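PDB 6IY4: LupI from Flavobacterium sp. YS-80-122, which probably inhibits metalloendopeptidases, as expected of a periplasmic protease inhibitor of the Inh family. Local coordinates for residues C22-K27 with T31-V36; E18-T23 with Q40-R45. All blocks are in the same frame, centred on the assembly; numbering follows the deposited sequence.

Strand 22-26 is where a short and a long closure meet. Followed from the N terminus, the chain leaves strand 8-14, turns through E18-T23 and enters strand 22-26. After three intervening residues it returns as T31-V36 and runs back beside that strand, joined by the single bridge L26-F32; this is contact 1, a short closure. It continues past C38, disulfide-bonded to C22, into Q40-R45, where W42 reaches back to D20 and C22 in contact 2. Contact 1 is thus nested within the wider loop of contact 2, and C22 belongs to both. Together they tie the connection leading to strand 49-53 to an outermost strand of the sheet.

Contact 1: residues C22-K27 with T31-V36; sequences CTVTLK and TFSAQV. Unlike the reference sequence in segment 22-27: L26 (reference Ser).
S33 and T25 grip each other twice, once through backbone and once through a side chain. S33 N donates to T25 O at 2.9 Å, lying in the carbonyl plane. The S33 hydroxyl is folded back between its own backbone N and carbonyl carbon (chi1 69°), which places OG where T25 N can donate to it at 3.0 Å. OG in turn donates to Q35 OE1 at 2.9 Å, a bond that helps fix the bent glutamine side chain, whose CB rests 3.4 Å from T23 O. Without the hydroxyl, as with an alanine here, T25 N would probably lose its acceptor and the Q35 amide a donor that limits its rotation. Next, L26 and F32 form a single beta bridge, and their side chains run alongside each other in the same direction: L26 CD1 meets the ring edge at F32 CD1, 3.8 Å away. V24 CG1, anti to the backbone N, lies 4.0 Å from both F32 CD1 and V36 CB, while V36 CG2 lies above one face, shifted toward the rim of the ring. At the turn end, K27 N donates to T31 O at 2.9 Å, and the lysine's aliphatic chain crosses T31 so that CE lies 3.5 Å from OG1, a hydroxyl hydrogen-bonded to D29. T31 O also accepts a bond from W50 NE1, and the W50 ring meets that of F32. Along its other edge, strand 22-26 is hydrogen-bonded to strand 8-14, where V24 touches F12 and L26 touches W10; T31-V36 thus flanks an outermost strand of the antiparallel sheet.

Contact 2: residues E18-T23 with Q40-R45; sequences EQDACT and QAWLGR
D20 swings its carboxylate anti to the backbone N (chi1 -179°), and W42 sets its indole anti to its own carbonyl carbon (chi1 -63°); the side chains thereby pass one another running in opposing senses. Their flat groups are steeply inclined, carboxylate and ring planes 62° apart, so they do not stack. The closest approach is made instead by the D20 backbone: its carbonyl O comes up to the benzo edge of the indole, near the ring plane, 3.3 Å from W42 CZ2 and 3.4 Å from W42 CH2. Ring edges carry a slight positive charge, and the carbonyl oxygen probably finds a mildly attractive setting there. The carboxylate adds a looser touch, D20 OD2 lying 3.8 Å from W42 CZ2. Further along, C22 contributes an apolar contact, its CB 4.3 Å from W42 CH2, while its SG forms the disulfide with C38. W42 also packs on V14, so one indole touches strand 8-14 and, toward the far end of the connecting loop, D20 and C22. This is a surface contact, in which a tryptophan from the long connection between strands 22-26 and 49-53 packs against D20 and C22 beside the disulfide, within the antiparallel beta-barrel fold of the Inh inhibitor family.

Contact 1: residues C22-K27 with T31-V36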
loop_
_atom_site.group_PDB
_atom_site.type_symbol
_atom_site.label_atom_id
_atom_site.label_comp_id
_atom_site.label_asym_id
_atom_site.label_seq_id
_atom_site.Cartn_x
_atom_site.Cartn_y
_atom_site.Cartn_z
ATOM N N CYS A 22 1.159 -6.689 8.213
ATOM C CA CYS A 22 1.287 -5.393 8.911
ATOM C C CYS A 22 0.007 -4.604 8.666
ATOM O O CYS A 22 -0.360 -4.477 7.516
ATOM C CB CYS A 22 2.492 -4.677 8.330
ATOM S SG CYS A 22 2.768 -2.991 8.943
ATOM N N THR A 23 -0.657 -4.136 9.706
ATOM C CA THR A 23 -1.873 -3.305 9.589
ATOM C C THR A 23 -1.430 -1.848 9.642
ATOM O O THR A 23 -0.759 -1.449 10.657
ATOM C CB THR A 23 -2.892 -3.667 10.669
ATOM O OG1 THR A 23 -3.143 -5.068 10.549
ATOM C CG2 THR A 23 -4.176 -2.874 10.526
ATOM N N VAL A 24 -1.883 -1.030 8.687
ATOM C CA VAL A 24 -1.493 0.386 8.512
ATOM C C VAL A 24 -2.786 1.160 8.286
ATOM O O VAL A 24 -3.591 0.703 7.499
ATOM C CB VAL A 24 -0.545 0.577 7.327
ATOM C CG1 VAL A 24 -0.164 2.043 7.144
ATOM C CG2 VAL A 24 0.685 -0.295 7.460
ATOM N N THR A 25 -2.923 2.313 8.908
ATOM C CA THR A 25 -4.006 3.242 8.553
ATOM C C THR A 25 -3.578 4.150 7.397
ATOM O O THR A 25 -2.517 4.807 7.491
ATOM C CB THR A 25 -4.408 4.127 9.727
ATOM O OG1 THR A 25 -4.737 3.288 10.825
ATOM C CG2 THR A 25 -5.588 4.977 9.348
ATOM N N LEU A 26 -4.399 4.179 6.353
ATOM C CA LEU A 26 -4.340 5.179 5.266
ATOM C C LEU A 26 -5.251 6.309 5.706
ATOM O O LEU A 26 -6.454 6.112 5.778
ATOM C CB LEU A 26 -4.741 4.587 3.921
ATOM C CG LEU A 26 -3.617 3.934 3.131
ATOM C CD1 LEU A 26 -3.048 2.698 3.852
ATOM C CD2 LEU A 26 -4.121 3.567 1.743
ATOM N N LYS A 27 -4.618 7.388 6.142
ATOM C CA LYS A 27 -5.333 8.565 6.675
ATOM C C LYS A 27 -6.017 9.314 5.521
ATOM O O LYS A 27 -5.490 9.363 4.409
ATOM C CB LYS A 27 -4.338 9.382 7.494
ATOM C CG LYS A 27 -3.761 8.646 8.687
ATOM C CD LYS A 27 -3.316 9.547 9.802
ATOM C CE LYS A 27 -1.818 9.664 9.926
ATOM N NZ LYS A 27 -1.465 10.368 11.184
ATOM N N THR A 31 -1.786 10.485 4.064
ATOM C CA THR A 31 -0.622 9.994 4.800
ATOM C C THR A 31 -0.957 8.650 5.411
ATOM O O THR A 31 -2.022 8.087 5.131
ATOM C CB THR A 31 -0.175 11.001 5.857
ATOM O OG1 THR A 31 -1.223 11.180 6.805
ATOM C CG2 THR A 31 0.120 12.315 5.194
ATOM N N PHE A 32 -0.005 8.114 6.154
ATOM C CA PHE A 32 -0.130 6.814 6.823
ATOM C C PHE A 32 0.106 6.939 8.314
ATOM O O PHE A 32 0.817 7.819 8.718
ATOM C CB PHE A 32 0.942 5.849 6.350
ATOM C CG PHE A 32 0.999 5.641 4.858
ATOM C CD1 PHE A 32 0.193 4.705 4.234
ATOM C CD2 PHE A 32 1.908 6.367 4.095
ATOM C CE1 PHE A 32 0.306 4.500 2.872
ATOM C CE2 PHE A 32 2.012 6.157 2.727
ATOM C CZ PHE A 32 1.226 5.202 2.125
ATOM N N SER A 33 -0.455 6.031 9.080
ATOM C CA SER A 33 -0.030 5.852 10.478
ATOM C C SER A 33 1.435 5.376 10.503
ATOM O O SER A 33 1.989 4.940 9.483
ATOM C CB SER A 33 -0.978 4.923 11.178
ATOM O OG SER A 33 -0.861 3.607 10.675
ATOM N N ALA A 34 2.084 5.529 11.662
ATOM C CA ALA A 34 3.524 5.251 11.845
ATOM C C ALA A 34 3.877 3.806 11.483
ATOM O O ALA A 34 5.060 3.560 11.116
ATOM C CB ALA A 34 3.885 5.549 13.281
ATOM N N GLN A 35 2.893 2.907 11.572
ATOM C CA GLN A 35 3.009 1.455 11.317
ATOM C C GLN A 35 3.510 1.230 9.885
ATOM O O GLN A 35 4.062 0.125 9.640
ATOM C CB GLN A 35 1.677 0.749 11.553
ATOM C CG GLN A 35 1.366 0.505 13.022
ATOM C CD GLN A 35 0.880 1.726 13.749
ATOM O OE1 GLN A 35 0.441 2.689 13.138
ATOM N NE2 GLN A 35 0.906 1.666 15.075
ATOM N N VAL A 36 3.410 2.227 8.984
ATOM C CA VAL A 36 3.876 2.095 7.572
ATOM C C VAL A 36 5.381 1.771 7.522
ATOM O O VAL A 36 5.844 1.290 6.462
ATOM C CB VAL A 36 3.576 3.360 6.756
ATOM C CG1 VAL A 36 4.441 4.532 7.166
ATOM C CG2 VAL A 36 3.682 3.102 5.270
#

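Contact 2: residues E18-T23 with Q40-R45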
loop_
_atom_site.group_PDB
_atom_site.type_symbol
_atom_site.label_atom_id
_atom_site.label_comp_id
_atom_site.label_asym_id
_atom_site.label_seq_id
_atom_site.Cartn_x
_atom_site.Cartn_y
_atom_site.Cartn_z
ATOM N N GLU A 18 2.009 -14.572 4.280
ATOM C CA GLU A 18 0.798 -14.017 4.942
ATOM C C GLU A 18 1.005 -13.937 6.460
ATOM O O GLU A 18 0.393 -13.044 7.107
ATOM C CB GLU A 18 -0.452 -14.873 4.687
ATOM C CG GLU A 18 -0.895 -14.916 3.241
ATOM C CD GLU A 18 0.022 -15.634 2.252
ATOM O OE1 GLU A 18 0.764 -16.571 2.686
ATOM O OE2 GLU A 18 -0.003 -15.258 1.043
ATOM N N GLN A 19 1.802 -14.827 7.047
ATOM C CA GLN A 19 2.034 -14.810 8.520
ATOM C C GLN A 19 2.756 -13.534 8.964
ATOM O O GLN A 19 2.722 -13.257 10.187
ATOM C CB GLN A 19 2.841 -16.022 9.005
ATOM C CG GLN A 19 4.270 -16.091 8.483
ATOM C CD GLN A 19 4.463 -16.461 7.027
ATOM O OE1 GLN A 19 3.522 -16.800 6.313
ATOM N NE2 GLN A 19 5.709 -16.397 6.578
ATOM N N ASP A 20 3.452 -12.845 8.061
ATOM C CA ASP A 20 4.215 -11.603 8.323
ATOM C C ASP A 20 3.378 -10.438 7.752
ATOM O O ASP A 20 3.666 -9.962 6.638
ATOM C CB ASP A 20 5.631 -11.691 7.756
ATOM C CG ASP A 20 6.436 -10.444 8.044
ATOM O OD1 ASP A 20 5.958 -9.625 8.879
ATOM O OD2 ASP A 20 7.507 -10.272 7.400
ATOM N N ALA A 21 2.319 -10.074 8.443
ATOM C CA ALA A 21 1.334 -9.090 7.938
ATOM C C ALA A 21 1.405 -7.846 8.814
ATOM O O ALA A 21 1.644 -7.926 10.052
ATOM C CB ALA A 21 -0.053 -9.672 7.925
ATOM N N CYS A 22 1.159 -6.689 8.213
ATOM C CA CYS A 22 1.287 -5.393 8.911
ATOM C C CYS A 22 0.007 -4.604 8.666
ATOM O O CYS A 22 -0.360 -4.477 7.516
ATOM C CB CYS A 22 2.492 -4.677 8.330
ATOM S SG CYS A 22 2.768 -2.991 8.943
ATOM N N THR A 23 -0.657 -4.136 9.706
ATOM C CA THR A 23 -1.873 -3.305 9.589
ATOM C C THR A 23 -1.430 -1.848 9.642
ATOM O O THR A 23 -0.759 -1.449 10.657
ATOM C CB THR A 23 -2.892 -3.667 10.669
ATOM O OG1 THR A 23 -3.143 -5.068 10.549
ATOM C CG2 THR A 23 -4.176 -2.874 10.526
ATOM N N GLN A 40 9.213 -0.891 4.792
ATOM C CA GLN A 40 10.684 -0.770 4.562
ATOM C C GLN A 40 11.293 -2.157 4.311
ATOM O O GLN A 40 12.229 -2.273 3.550
ATOM C CB GLN A 40 11.337 -0.101 5.782
ATOM C CG GLN A 40 12.850 0.125 5.676
ATOM C CD GLN A 40 13.700 -0.997 6.239
ATOM O OE1 GLN A 40 13.211 -1.998 6.754
ATOM N NE2 GLN A 40 15.004 -0.816 6.161
ATOM N N ALA A 41 10.770 -3.196 4.931
ATOM C CA ALA A 41 11.288 -4.568 4.758
ATOM C C ALA A 41 11.021 -5.038 3.330
ATOM O O ALA A 41 11.712 -5.987 2.865
ATOM C CB ALA A 41 10.637 -5.490 5.749
ATOM N N TRP A 42 10.071 -4.421 2.623
ATOM C CA TRP A 42 9.520 -5.013 1.371
ATOM C C TRP A 42 9.787 -4.113 0.156
ATOM O O TRP A 42 9.854 -4.621 -0.983
ATOM C CB TRP A 42 8.018 -5.271 1.547
ATOM C CG TRP A 42 7.689 -6.262 2.621
ATOM C CD1 TRP A 42 8.428 -7.348 2.994
ATOM C CD2 TRP A 42 6.511 -6.290 3.446
ATOM N NE1 TRP A 42 7.788 -8.044 3.982
ATOM C CE2 TRP A 42 6.624 -7.404 4.302
ATOM C CE3 TRP A 42 5.382 -5.485 3.556
ATOM C CZ2 TRP A 42 5.652 -7.733 5.245
ATOM C CZ3 TRP A 42 4.432 -5.799 4.499
ATOM C CH2 TRP A 42 4.560 -6.907 5.332
ATOM N N LEU A 43 9.853 -2.812 0.360
ATOM C CA LEU A 43 9.978 -1.829 -0.735
ATOM C C LEU A 43 11.330 -1.122 -0.598
ATOM O O LEU A 43 11.730 -0.832 0.557
ATOM C CB LEU A 43 8.812 -0.833 -0.633
ATOM C CG LEU A 43 7.402 -1.405 -0.744
ATOM C CD1 LEU A 43 6.367 -0.330 -0.513
ATOM C CD2 LEU A 43 7.177 -2.101 -2.073
ATOM N N GLY A 44 11.911 -0.780 -1.740
ATOM C CA GLY A 44 13.149 0.026 -1.820
ATOM C C GLY A 44 12.957 1.433 -1.289
ATOM O O GLY A 44 13.865 1.987 -0.651
ATOM N N ARG A 45 11.766 1.986 -1.503
ATOM C CA ARG A 45 11.424 3.376 -1.149
ATOM C C ARG A 45 10.297 3.309 -0.140
ATOM O O ARG A 45 9.280 2.750 -0.498
ATOM C CB ARG A 45 11.046 4.109 -2.431
ATOM C CG ARG A 45 10.981 5.611 -2.227
ATOM C CD ARG A 45 10.376 6.327 -3.413
ATOM N NE ARG A 45 11.176 6.088 -4.607
ATOM C CZ ARG A 45 12.389 6.607 -4.834
ATOM N NH1 ARG A 45 12.988 7.388 -3.938
ATOM N NH2 ARG A 45 12.996 6.347 -5.984
#